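Local coordinates for protein rifin (PDB 7JZK) that binds the immune receptor LAIR1, here the ectodomain carried in antibody MGD21, and is probably displayed on the infected red cell, at residues T70-S75 with Q86-V91. Residues are numbered along the deposited sequence; the frame is centred on the assembly and turned at random.
Sequences TQMTAS and QAFCDV
The phenyl ring of F88 lies with its tip against the helical turn from Q71 to S75. At the ring edge, in plane, sits S75 OG, 3.5 Å from F88 CE2. M72 approaches obliquely: its CG is anti to the backbone N (chi1 -177°), but a bend at chi3 (-73°) carries the methyl CE back to 3.5 Å from F88 CE1, with SD 5.5 Å from the ring centroid in a Met-aromatic contact. CE also comes within 4.3 Å of V91 CB. Q71 meets the ring chiefly through CG, its amide turned steeply to the ring plane and bonded to the backbone of N43 and N45. S75 OG, held between the backbone N and the carbonyl carbon, donates to Q71 O at 2.6 Å from above the carbonyl plane; S75 N shares that acceptor, so two donors grip it and the hydroxyl has its partner within its own helix. Y43 of the LAIR1 chain rests on C89 and D90. The helices cross at -116°, and the disulfide from C89 to C76, just past helix 61-75, joins the second helix to the start of the connecting segment. Helix 13-39 packs on F88 and V91 through F39, and helix 108-126 covers M72 through I112.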
loop_
_atom_site.group_PDB
_atom_site.type_symbol
_atom_site.label_atom_id
_atom_site.label_comp_id
_atom_site.label_asym_id
_atom_site.label_seq_id
_atom_site.Cartn_x
_atom_site.Cartn_y
_atom_site.Cartn_z
ATOM N N THR B 70 4.630 -6.549 0.380
ATOM C CA THR B 70 4.849 -6.338 1.802
ATOM C C THR B 70 5.376 -4.927 2.050
ATOM O O THR B 70 4.893 -4.216 2.947
ATOM C CB THR B 70 5.844 -7.403 2.303
ATOM O OG1 THR B 70 5.324 -8.707 2.002
ATOM C CG2 THR B 70 6.011 -7.317 3.798
ATOM N N GLN B 71 6.278 -4.453 1.204
ATOM C CA GLN B 71 6.842 -3.088 1.346
ATOM C C GLN B 71 5.767 -2.030 1.086
ATOM O O GLN B 71 5.718 -1.065 1.836
ATOM C CB GLN B 71 8.051 -2.933 0.426
ATOM C CG GLN B 71 8.827 -1.645 0.609
ATOM C CD GLN B 71 10.226 -1.804 0.075
ATOM O OE1 GLN B 71 10.966 -2.692 0.479
ATOM N NE2 GLN B 71 10.599 -0.936 -0.844
ATOM N N MET B 72 4.943 -2.226 0.055
ATOM C CA MET B 72 3.884 -1.261 -0.250
ATOM C C MET B 72 2.890 -1.171 0.896
ATOM O O MET B 72 2.432 -0.077 1.246
ATOM C CB MET B 72 3.163 -1.640 -1.546
ATOM C CG MET B 72 2.083 -0.659 -1.999
ATOM S SD MET B 72 1.485 -0.990 -3.683
ATOM C CE MET B 72 2.945 -0.408 -4.562
ATOM N N THR B 73 2.517 -2.309 1.485
ATOM C CA THR B 73 1.621 -2.223 2.631
ATOM C C THR B 73 2.298 -1.492 3.785
ATOM O O THR B 73 1.656 -0.699 4.494
ATOM C CB THR B 73 1.140 -3.616 3.051
ATOM O OG1 THR B 73 0.406 -4.195 1.963
ATOM C CG2 THR B 73 0.205 -3.541 4.276
ATOM N N ALA B 74 3.609 -1.693 3.951
ATOM C CA ALA B 74 4.290 -1.090 5.097
ATOM C C ALA B 74 4.623 0.395 4.933
ATOM O O ALA B 74 4.725 1.109 5.941
ATOM C CB ALA B 74 5.567 -1.861 5.409
ATOM N N SER B 75 4.820 0.891 3.709
ATOM C CA SER B 75 5.322 2.254 3.534
ATOM C C SER B 75 4.283 3.235 2.994
ATOM O O SER B 75 4.620 4.407 2.761
ATOM C CB SER B 75 6.574 2.259 2.637
ATOM O OG SER B 75 6.440 1.424 1.504
ATOM N N GLN B 86 6.267 9.150 -2.189
ATOM C CA GLN B 86 4.892 9.159 -2.728
ATOM C C GLN B 86 4.774 8.403 -4.059
ATOM O O GLN B 86 3.739 7.798 -4.270
ATOM C CB GLN B 86 4.413 10.604 -2.784
ATOM C CG GLN B 86 4.429 11.286 -1.428
ATOM C CD GLN B 86 3.069 11.262 -0.782
ATOM O OE1 GLN B 86 2.046 11.230 -1.456
ATOM N NE2 GLN B 86 3.048 11.294 0.539
ATOM N N ALA B 87 5.765 8.461 -4.928
ATOM C CA ALA B 87 5.689 7.843 -6.265
ATOM C C ALA B 87 5.458 6.339 -6.180
ATOM O O ALA B 87 4.752 5.807 -7.034
ATOM C CB ALA B 87 6.936 8.153 -7.018
ATOM N N PHE B 88 6.086 5.686 -5.221
ATOM C CA PHE B 88 5.868 4.257 -4.991
ATOM C C PHE B 88 4.417 3.975 -4.624
ATOM O O PHE B 88 3.775 3.113 -5.219
ATOM C CB PHE B 88 6.809 3.773 -3.875
ATOM C CG PHE B 88 6.674 2.317 -3.522
ATOM C CD1 PHE B 88 6.536 1.351 -4.509
ATOM C CD2 PHE B 88 6.735 1.909 -2.205
ATOM C CE1 PHE B 88 6.450 -0.010 -4.172
ATOM C CE2 PHE B 88 6.635 0.551 -1.864
ATOM C CZ PHE B 88 6.488 -0.402 -2.851
ATOM N N CYS B 89 3.858 4.750 -3.701
ATOM C CA CYS B 89 2.467 4.555 -3.315
ATOM C C CYS B 89 1.526 4.915 -4.459
ATOM O O CYS B 89 0.521 4.234 -4.667
ATOM C CB CYS B 89 2.188 5.405 -2.069
ATOM S SG CYS B 89 3.429 5.102 -0.777
ATOM N N ASP B 90 1.917 5.874 -5.289
ATOM C CA ASP B 90 1.130 6.332 -6.431
ATOM C C ASP B 90 0.862 5.203 -7.425
ATOM O O ASP B 90 -0.120 5.268 -8.172
ATOM C CB ASP B 90 1.876 7.505 -7.109
ATOM C CG ASP B 90 1.124 8.103 -8.312
ATOM O OD1 ASP B 90 1.452 7.746 -9.465
ATOM O OD2 ASP B 90 0.202 8.931 -8.106
ATOM N N VAL B 91 1.687 4.148 -7.409
ATOM C CA VAL B 91 1.490 2.990 -8.279
ATOM C C VAL B 91 0.150 2.320 -8.016
ATOM O O VAL B 91 -0.444 1.724 -8.926
ATOM C CB VAL B 91 2.655 1.999 -8.109
ATOM C CG1 VAL B 91 2.446 0.733 -8.966
ATOM C CG2 VAL B 91 3.938 2.677 -8.490
#